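Local coordinates for uncharacterized protein DR_0571 (Deinococcus radiodurans R1, PDB 3C4N) that probably works as an FAD-dependent oxidoreductase of still undetermined substrate, and binds ADP in a pocket that probably accommodates part of FAD, at residues A[98-101]-A[102-105]; A[294-297]-A[298-301]; A[278-282]-A[283-287]; A[175-178]-A[179-183]. One frame throughout, in Å; residues are numbered along the deposited sequence.

Contact 1: residues A[98-101]-A[102-105]; sequences QAEW and TREQ
The Trp101 indole lies with one face over the side chain of Gln105, one helical turn further along the chain, and its ring system also stacks with the imidazole of His388. This is an i to i+4 aromatic-amide contact on the alpha-helix 96-107. Gln105 CG sits 3.4 Å from the centroid of the six-membered ring of Trp101, 16° off the ring normal, a CH-pi contact. Beyond it the amide of Gln105 runs on across the same ring, its plane 8° from that of the indole, with CD 3.5 Å from CH2 of Trp101. Two torsions set up this overlap: Trp101 swings CG opposite its backbone N (chi1 -173°), which lays the indole along the following turn, and Gln105 bends at chi2 to fold its amide over the ring. The hydroxyl of Tyr54 takes a hydrogen bond from Gln105 NE2 and so helps to keep the amide in this orientation. Glu100 OE1 makes a salt bridge to Arg165 NH2; elsewhere on the helix Thr102 OG1 receives a bond from Ala385 N, which ties it to helix 379-398. Successive i to i+4 bonds, among them Gln105 N to Trp101 O at 3.0 Å, hold the backbone in shape. Gln98 O is a double acceptor: Thr102 N reaches it at 3.0 Å and Thr102 OG1 at 2.9 Å, and the two donors come from opposite faces of the carbonyl plane.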
loop_
_atom_site.group_PDB
_atom_site.type_symbol
_atom_site.label_atom_id
_atom_site.label_comp_id
_atom_site.label_asym_id
_atom_site.label_seq_id
_atom_site.Cartn_x
_atom_site.Cartn_y
_atom_site.Cartn_z
ATOM N N GLN A 98 -14.691 26.758 0.195
ATOM C CA GLN A 98 -13.720 25.702 0.445
ATOM C C GLN A 98 -13.884 25.104 1.845
ATOM O O GLN A 98 -13.820 23.885 2.024
ATOM C CB GLN A 98 -12.293 26.245 0.281
ATOM C CG GLN A 98 -11.929 26.644 -1.155
ATOM C CD GLN A 98 -12.465 28.006 -1.577
ATOM O OE1 GLN A 98 -13.334 28.590 -0.924
ATOM N NE2 GLN A 98 -11.951 28.513 -2.694
ATOM N N ALA A 99 -14.112 25.970 2.828
ATOM C CA ALA A 99 -14.274 25.539 4.204
ATOM C C ALA A 99 -15.497 24.658 4.416
ATOM O O ALA A 99 -15.420 23.627 5.092
ATOM C CB ALA A 99 -14.353 26.750 5.128
ATOM N N GLU A 100 -16.626 25.056 3.847
ATOM C CA GLU A 100 -17.857 24.285 4.032
ATOM C C GLU A 100 -17.823 22.964 3.275
ATOM O O GLU A 100 -18.302 21.950 3.773
ATOM C CB GLU A 100 -19.084 25.105 3.602
ATOM C CG GLU A 100 -19.394 26.339 4.483
ATOM C CD GLU A 100 -19.387 26.049 5.996
ATOM O OE1 GLU A 100 -19.732 24.917 6.411
ATOM O OE2 GLU A 100 -19.050 26.976 6.769
ATOM N N TRP A 101 -17.255 22.984 2.077
ATOM C CA TRP A 101 -17.152 21.783 1.267
ATOM C C TRP A 101 -16.286 20.775 2.022
ATOM O O TRP A 101 -16.616 19.583 2.111
ATOM C CB TRP A 101 -16.523 22.120 -0.088
ATOM C CG TRP A 101 -16.528 20.972 -1.045
ATOM C CD1 TRP A 101 -17.525 20.629 -1.912
ATOM C CD2 TRP A 101 -15.522 19.966 -1.172
ATOM N NE1 TRP A 101 -17.205 19.465 -2.571
ATOM C CE2 TRP A 101 -15.979 19.036 -2.134
ATOM C CE3 TRP A 101 -14.279 19.757 -0.563
ATOM C CZ2 TRP A 101 -15.231 17.909 -2.501
ATOM C CZ3 TRP A 101 -13.539 18.639 -0.924
ATOM C CH2 TRP A 101 -14.019 17.729 -1.886
ATOM N N THR A 102 -15.176 21.255 2.576
ATOM C CA THR A 102 -14.284 20.387 3.341
ATOM C C THR A 102 -15.042 19.823 4.543
ATOM O O THR A 102 -14.924 18.637 4.847
ATOM C CB THR A 102 -13.031 21.155 3.843
ATOM O OG1 THR A 102 -12.250 21.564 2.715
ATOM C CG2 THR A 102 -12.174 20.261 4.754
ATOM N N ARG A 103 -15.837 20.664 5.209
ATOM C CA ARG A 103 -16.582 20.203 6.376
ATOM C C ARG A 103 -17.539 19.081 6.000
ATOM O O ARG A 103 -17.617 18.068 6.701
ATOM C CB ARG A 103 -17.369 21.345 7.049
ATOM C CG ARG A 103 -17.622 21.064 8.536
ATOM C CD ARG A 103 -18.527 22.058 9.269
ATOM N NE ARG A 103 -19.836 21.441 9.437
ATOM C CZ ARG A 103 -20.518 21.345 10.577
ATOM N NH1 ARG A 103 -20.056 21.832 11.714
ATOM N NH2 ARG A 103 -21.674 20.712 10.579
ATOM N N GLU A 104 -18.255 19.264 4.892
ATOM C CA GLU A 104 -19.209 18.278 4.403
ATOM C C GLU A 104 -18.528 16.945 4.106
ATOM O O GLU A 104 -19.061 15.879 4.437
ATOM C CB GLU A 104 -19.907 18.794 3.142
ATOM C CG GLU A 104 -21.151 17.996 2.806
ATOM C CD GLU A 104 -22.002 18.608 1.691
ATOM O OE1 GLU A 104 -23.228 18.347 1.684
ATOM O OE2 GLU A 104 -21.460 19.327 0.824
ATOM N N GLN A 105 -17.351 17.015 3.480
ATOM C CA GLN A 105 -16.574 15.825 3.149
ATOM C C GLN A 105 -16.256 15.049 4.432
ATOM O O GLN A 105 -16.456 13.832 4.508
ATOM C CB GLN A 105 -15.264 16.213 2.447
ATOM C CG GLN A 105 -15.401 16.645 1.012
ATOM C CD GLN A 105 -15.812 15.514 0.096
ATOM O OE1 GLN A 105 -16.940 15.490 -0.389
ATOM N NE2 GLN A 105 -14.903 14.563 -0.144
#

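Contact 2: residues A[294-297]-A[298-301]; sequences RDPH and GYHP
Gly298 follows His297 at the bend of a surface loop, where the chain turns back on itself so that Tyr299 comes to lie against Asp295 and Pro296. The backbone N of Gly298 is 3.4 Å from ND1 of His297, at the edge of the imidazole and near its plane, but the angle is too poor for a hydrogen bond. At Tyr299 the backbone N makes a weak bond to His297 O, 3.2 Å long with an angle of 131° at the hydrogen, that closes an inverse gamma turn centred on Gly298. The side chain of Tyr299 carries most of the contact. CB packs 3.6 Å from CG of the Pro296 ring and also meets the Pro296 carbonyl O at 3.3 Å. With CG opposite the backbone N (chi1 172°), the phenol is directed past the proline to the carboxylate of Asp295, whose OD1 is 3.6 Å from CE2 of Tyr299; the carboxylate and ring planes are 24° apart. Arg314 NH1 joins the two polar ends, forming a salt bridge with Asp295 OD1 and a hydrogen bond with Tyr299 OH. Pro301 returns toward the ring, its N 3.9 Å above one face and offset to the rim. The loop links strand 284-288 to helix 315-324; Asp295 OD2 accepts from the N of Tyr254 on strand 251-260, while Asp295, Tyr299 and Pro301 all touch Trp349 on strand 347-352.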
loop_
_atom_site.group_PDB
_atom_site.type_symbol
_atom_site.label_atom_id
_atom_site.label_comp_id
_atom_site.label_asym_id
_atom_site.label_seq_id
_atom_site.Cartn_x
_atom_site.Cartn_y
_atom_site.Cartn_z
ATOM N N ARG A 294 8.192 32.173 9.987
ATOM C CA ARG A 294 8.791 31.021 9.334
ATOM C C ARG A 294 10.201 30.772 9.868
ATOM O O ARG A 294 10.870 31.695 10.330
ATOM C CB ARG A 294 8.863 31.237 7.821
ATOM C CG ARG A 294 9.789 32.362 7.406
ATOM C CD ARG A 294 10.154 32.267 5.934
ATOM N NE ARG A 294 10.987 33.393 5.514
ATOM C CZ ARG A 294 10.593 34.663 5.539
ATOM N NH1 ARG A 294 9.375 34.973 5.962
ATOM N NH2 ARG A 294 11.415 35.619 5.143
ATOM N N ASP A 295 10.643 29.518 9.808
ATOM C CA ASP A 295 11.974 29.150 10.264
ATOM C C ASP A 295 12.928 29.174 9.079
ATOM O O ASP A 295 12.584 28.712 7.998
ATOM C CB ASP A 295 11.963 27.753 10.879
ATOM C CG ASP A 295 11.246 27.707 12.217
ATOM O OD1 ASP A 295 11.573 28.522 13.098
ATOM O OD2 ASP A 295 10.349 26.853 12.390
ATOM N N PRO A 296 14.143 29.711 9.271
ATOM C CA PRO A 296 15.159 29.803 8.219
ATOM C C PRO A 296 15.574 28.458 7.646
ATOM O O PRO A 296 15.406 27.417 8.283
ATOM C CB PRO A 296 16.314 30.511 8.917
ATOM C CG PRO A 296 16.177 30.043 10.333
ATOM C CD PRO A 296 14.690 30.179 10.556
ATOM N N HIS A 297 16.123 28.494 6.436
ATOM C CA HIS A 297 16.574 27.293 5.744
ATOM C C HIS A 297 17.515 26.461 6.614
ATOM O O HIS A 297 17.305 25.261 6.794
ATOM C CB HIS A 297 17.264 27.685 4.432
ATOM C CG HIS A 297 17.756 26.519 3.629
ATOM N ND1 HIS A 297 18.820 25.736 4.026
ATOM C CD2 HIS A 297 17.338 26.011 2.445
ATOM C CE1 HIS A 297 19.037 24.798 3.120
ATOM N NE2 HIS A 297 18.152 24.944 2.151
ATOM N N GLY A 298 18.551 27.097 7.151
ATOM C CA GLY A 298 19.487 26.376 7.995
ATOM C C GLY A 298 19.112 26.497 9.459
ATOM O O GLY A 298 19.713 27.277 10.201
ATOM N N TYR A 299 18.111 25.732 9.880
ATOM C CA TYR A 299 17.660 25.777 11.263
ATOM C C TYR A 299 17.394 24.389 11.826
ATOM O O TYR A 299 16.698 23.578 11.215
ATOM C CB TYR A 299 16.394 26.642 11.377
ATOM C CG TYR A 299 15.728 26.604 12.739
ATOM C CD1 TYR A 299 16.380 27.088 13.874
ATOM C CD2 TYR A 299 14.469 26.021 12.900
ATOM C CE1 TYR A 299 15.797 26.978 15.140
ATOM C CE2 TYR A 299 13.878 25.904 14.156
ATOM C CZ TYR A 299 14.548 26.379 15.272
ATOM O OH TYR A 299 13.990 26.215 16.519
ATOM N N HIS A 300 17.976 24.123 12.989
ATOM C CA HIS A 300 17.799 22.854 13.672
ATOM C C HIS A 300 17.068 23.111 14.976
ATOM O O HIS A 300 17.590 23.771 15.873
ATOM C CB HIS A 300 19.144 22.196 13.978
ATOM C CG HIS A 300 19.786 21.545 12.796
ATOM N ND1 HIS A 300 20.772 20.589 12.918
ATOM C CD2 HIS A 300 19.590 21.716 11.467
ATOM C CE1 HIS A 300 21.156 20.199 11.716
ATOM N NE2 HIS A 300 20.455 20.868 10.817
ATOM N N PRO A 301 15.837 22.605 15.093
ATOM C CA PRO A 301 15.061 22.798 16.314
ATOM C C PRO A 301 15.784 22.223 17.527
ATOM O O PRO A 301 16.205 21.063 17.532
ATOM C CB PRO A 301 13.756 22.072 16.007
ATOM C CG PRO A 301 14.173 21.008 15.042
ATOM C CD PRO A 301 15.102 21.764 14.136
#

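Contact 3: residues A[278-282]-A[283-287]; sequences LRPQN and GGYTL
Arg279 and Thr286 face each other as a hydrogen-bonded antiparallel pair in a tight beta hairpin, with Arg279 N to Thr286 O at 2.9 Å and Thr286 N to Arg279 O at 2.7 Å. A second such pair, Gln281 and Gly284, closes the hairpin with Gln281 N to Gly284 O and Gly284 N to Gln281 O, both 2.8 Å, across a type I' turn in which Asn282 and Gly283 take positive phi. Both of these donors stand above the carbonyl plane of their acceptor rather than on a lone pair. The Arg279 chain bends at chi2 (70°), which carries its guanidinium back to Pro280 O: NH1 donates to that oxygen at 2.8 Å, near the guanidinium plane, NE bonds to Pro83 O, and NH2 makes a weak bond to Tyr169 O. Gln281 OE1 lies 3.8 Å above one face of that guanidinium, over its centre. On the other face of the sheet, Tyr285 CE1 packs 4.0 Å from Pro280 CB, and its OH bonds to Leu263 O. The hairpin lies between strand 270-273, paired with 276-281, and strand 251-260, paired with 284-288.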
loop_
_atom_site.group_PDB
_atom_site.type_symbol
_atom_site.label_atom_id
_atom_site.label_comp_id
_atom_site.label_asym_id
_atom_site.label_seq_id
_atom_site.Cartn_x
_atom_site.Cartn_y
_atom_site.Cartn_z
ATOM N N LEU A 278 -5.652 24.417 22.772
ATOM C CA LEU A 278 -5.683 23.261 23.645
ATOM C C LEU A 278 -6.697 22.296 23.033
ATOM O O LEU A 278 -7.914 22.490 23.131
ATOM C CB LEU A 278 -6.067 23.664 25.071
ATOM C CG LEU A 278 -4.988 24.503 25.789
ATOM C CD1 LEU A 278 -5.444 24.910 27.198
ATOM C CD2 LEU A 278 -3.694 23.688 25.874
ATOM N N ARG A 279 -6.166 21.270 22.367
ATOM C CA ARG A 279 -6.964 20.262 21.685
ATOM C C ARG A 279 -7.183 19.041 22.554
ATOM O O ARG A 279 -6.278 18.217 22.729
ATOM C CB ARG A 279 -6.273 19.846 20.376
ATOM C CG ARG A 279 -6.679 18.467 19.794
ATOM C CD ARG A 279 -8.100 18.429 19.236
ATOM N NE ARG A 279 -8.241 17.474 18.119
ATOM C CZ ARG A 279 -8.759 16.248 18.206
ATOM N NH1 ARG A 279 -9.208 15.782 19.363
ATOM N NH2 ARG A 279 -8.825 15.483 17.129
ATOM N N PRO A 280 -8.391 18.909 23.123
ATOM C CA PRO A 280 -8.689 17.750 23.973
ATOM C C PRO A 280 -8.534 16.455 23.171
ATOM O O PRO A 280 -9.070 16.328 22.071
ATOM C CB PRO A 280 -10.131 18.004 24.412
ATOM C CG PRO A 280 -10.693 18.843 23.287
ATOM C CD PRO A 280 -9.566 19.791 22.993
ATOM N N GLN A 281 -7.800 15.498 23.723
ATOM C CA GLN A 281 -7.572 14.244 23.022
ATOM C C GLN A 281 -6.979 13.180 23.945
ATOM O O GLN A 281 -6.125 13.482 24.780
ATOM C CB GLN A 281 -6.629 14.483 21.843
ATOM C CG GLN A 281 -6.447 13.285 20.950
ATOM C CD GLN A 281 -5.379 13.506 19.890
ATOM O OE1 GLN A 281 -5.523 14.354 18.986
ATOM N NE2 GLN A 281 -4.289 12.743 20.000
ATOM N N ASN A 282 -7.435 11.938 23.801
ATOM C CA ASN A 282 -6.929 10.852 24.635
ATOM C C ASN A 282 -7.018 11.167 26.128
ATOM O O ASN A 282 -6.094 10.870 26.884
ATOM C CB ASN A 282 -5.476 10.549 24.274
ATOM C CG ASN A 282 -5.329 9.252 23.515
ATOM O OD1 ASN A 282 -5.996 9.035 22.496
ATOM N ND2 ASN A 282 -4.450 8.378 24.000
ATOM N N GLY A 283 -8.125 11.777 26.545
ATOM C CA GLY A 283 -8.310 12.102 27.947
ATOM C C GLY A 283 -7.484 13.275 28.431
ATOM O O GLY A 283 -7.541 13.637 29.602
ATOM N N GLY A 284 -6.715 13.872 27.531
ATOM C CA GLY A 284 -5.899 15.007 27.905
ATOM C C GLY A 284 -6.046 16.124 26.892
ATOM O O GLY A 284 -7.099 16.286 26.279
ATOM N N TYR A 285 -4.986 16.900 26.711
ATOM C CA TYR A 285 -5.004 18.004 25.762
ATOM C C TYR A 285 -3.689 18.000 25.016
ATOM O O TYR A 285 -2.645 17.662 25.573
ATOM C CB TYR A 285 -5.162 19.353 26.482
ATOM C CG TYR A 285 -6.437 19.499 27.286
ATOM C CD1 TYR A 285 -7.582 20.066 26.728
ATOM C CD2 TYR A 285 -6.508 19.043 28.601
ATOM C CE1 TYR A 285 -8.766 20.174 27.463
ATOM C CE2 TYR A 285 -7.688 19.142 29.344
ATOM C CZ TYR A 285 -8.814 19.708 28.769
ATOM O OH TYR A 285 -9.984 19.789 29.488
ATOM N N THR A 286 -3.749 18.355 23.742
ATOM C CA THR A 286 -2.560 18.438 22.920
ATOM C C THR A 286 -2.367 19.927 22.720
ATOM O O THR A 286 -3.296 20.622 22.318
ATOM C CB THR A 286 -2.765 17.754 21.571
ATOM O OG1 THR A 286 -2.892 16.343 21.773
ATOM C CG2 THR A 286 -1.583 18.017 20.655
ATOM N N LEU A 287 -1.172 20.422 23.016
ATOM C CA LEU A 287 -0.893 21.847 22.887
ATOM C C LEU A 287 -0.434 22.167 21.460
ATOM O O LEU A 287 0.540 21.597 20.979
ATOM C CB LEU A 287 0.163 22.239 23.939
ATOM C CG LEU A 287 0.452 23.706 24.231
ATOM C CD1 LEU A 287 1.072 23.881 25.609
ATOM C CD2 LEU A 287 1.373 24.229 23.151
#

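Contact 4: residues A[175-178]-A[179-183]; sequences ALLA and AQQAI
Leu176 O receives Gln180 N at 2.7 Å, nearly along the C=O axis and almost straight at 174°, the shortest hydrogen bond of this run of the alpha-helix 171-183. Four more i to i+4 bonds accompany it; Ala179 N to Ala175 O, 2.8 Å, is equally axial, while the donors of Gln181 and Ala182 are tilted from the carbonyl planes they meet. The Gln180 side chain, extended beyond CG, leans over the carbonyl of Leu176: CG is 3.1 Å from Leu176 O, and the amide CD comes 3.8 Å from Leu176 CG. Leu177 and Gln181 instead lie side by side and point the same way, Leu177 CD1 being 3.8 Å from Gln181 CG. The leucine reaches that position with CG opposite its backbone N (chi1 166°). Ala178 rests on Ala49 of helix 46-58, and Gln181 touches Phe53 there, while Gln180, Gln181 and Ile183 pack on the second subunit, against Gly186, Gly184 and Ile183 of that chain. Gln181 thus offers its CG methylene to Leu177, whereas Gln180 lays its amide against Leu176. Across these residues the hydrogen bonds are those of the backbone, and the side chains one turn apart add van der Waals contact.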
loop_
_atom_site.group_PDB
_atom_site.type_symbol
_atom_site.label_atom_id
_atom_site.label_comp_id
_atom_site.label_asym_id
_atom_site.label_seq_id
_atom_site.Cartn_x
_atom_site.Cartn_y
_atom_site.Cartn_z
ATOM N N ALA A 175 -6.289 10.831 6.148
ATOM C CA ALA A 175 -5.291 10.515 5.136
ATOM C C ALA A 175 -5.274 9.022 4.785
ATOM O O ALA A 175 -5.343 8.665 3.614
ATOM C CB ALA A 175 -3.914 10.964 5.621
ATOM N N LEU A 176 -5.176 8.162 5.800
ATOM C CA LEU A 176 -5.165 6.712 5.587
ATOM C C LEU A 176 -6.395 6.287 4.784
ATOM O O LEU A 176 -6.293 5.539 3.812
ATOM C CB LEU A 176 -5.164 5.964 6.924
ATOM C CG LEU A 176 -5.072 4.440 6.780
ATOM C CD1 LEU A 176 -3.770 4.097 6.083
ATOM C CD2 LEU A 176 -5.156 3.738 8.146
ATOM N N LEU A 177 -7.558 6.765 5.216
ATOM C CA LEU A 177 -8.813 6.460 4.550
ATOM C C LEU A 177 -8.733 6.840 3.082
ATOM O O LEU A 177 -9.131 6.078 2.206
ATOM C CB LEU A 177 -9.965 7.231 5.190
ATOM C CG LEU A 177 -11.270 7.266 4.398
ATOM C CD1 LEU A 177 -11.804 5.860 4.168
ATOM C CD2 LEU A 177 -12.274 8.088 5.161
ATOM N N ALA A 178 -8.214 8.029 2.819
ATOM C CA ALA A 178 -8.108 8.508 1.459
ATOM C C ALA A 178 -7.150 7.635 0.676
ATOM O O ALA A 178 -7.446 7.240 -0.448
ATOM C CB ALA A 178 -7.639 9.954 1.451
ATOM N N ALA A 179 -6.002 7.319 1.259
ATOM C CA ALA A 179 -5.047 6.477 0.547
ATOM C C ALA A 179 -5.688 5.109 0.289
ATOM O O ALA A 179 -5.688 4.623 -0.836
ATOM C CB ALA A 179 -3.759 6.328 1.355
ATOM N N GLN A 180 -6.248 4.500 1.327
ATOM C CA GLN A 180 -6.873 3.199 1.171
ATOM C C GLN A 180 -7.850 3.151 0.005
ATOM O O GLN A 180 -7.723 2.312 -0.894
ATOM C CB GLN A 180 -7.574 2.797 2.465
ATOM C CG GLN A 180 -6.578 2.471 3.544
ATOM C CD GLN A 180 -7.223 1.998 4.808
ATOM O OE1 GLN A 180 -8.300 2.477 5.182
ATOM N NE2 GLN A 180 -6.567 1.057 5.494
ATOM N N GLN A 181 -8.813 4.068 0.024
ATOM C CA GLN A 181 -9.824 4.182 -1.013
ATOM C C GLN A 181 -9.193 4.408 -2.388
ATOM O O GLN A 181 -9.683 3.884 -3.386
ATOM C CB GLN A 181 -10.780 5.339 -0.687
ATOM C CG GLN A 181 -11.791 5.061 0.421
ATOM C CD GLN A 181 -12.542 3.756 0.209
ATOM O OE1 GLN A 181 -12.102 2.705 0.673
ATOM N NE2 GLN A 181 -13.668 3.815 -0.502
ATOM N N ALA A 182 -8.115 5.190 -2.445
ATOM C CA ALA A 182 -7.436 5.460 -3.717
ATOM C C ALA A 182 -6.825 4.171 -4.264
ATOM O O ALA A 182 -6.873 3.896 -5.472
ATOM C CB ALA A 182 -6.351 6.513 -3.520
ATOM N N ILE A 183 -6.247 3.391 -3.353
ATOM C CA ILE A 183 -5.622 2.112 -3.686
ATOM C C ILE A 183 -6.676 1.103 -4.114
ATOM O O ILE A 183 -6.460 0.316 -5.038
ATOM C CB ILE A 183 -4.863 1.521 -2.486
ATOM C CG1 ILE A 183 -3.647 2.396 -2.145
ATOM C CG2 ILE A 183 -4.459 0.111 -2.802
ATOM C CD1 ILE A 183 -3.101 2.185 -0.732
#

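In the fold
In chain order come contacts 1, 4, 3 and 2, none touching another. Contacts 1 and 4, both single-helix runs, are the closest pair, their nearest atoms about 7 Å apart and centres 18 Å. Both lie near the nucleotide-binding region: the side chain of Ala175 is about 7 Å from the bound ADP and about 4 Å from that of Thr79, an ADP-binding residue, whereas that of Thr102 is about 12 Å from ADP. The hairpin of contact 3 belongs to the mixed sheet that also holds strands 251-260 and 270-273, the side chain of Arg279 about 12 Å from that of Thr79. Contact 2 lies away from the pocket, its centre 33 Å from that of contact 1.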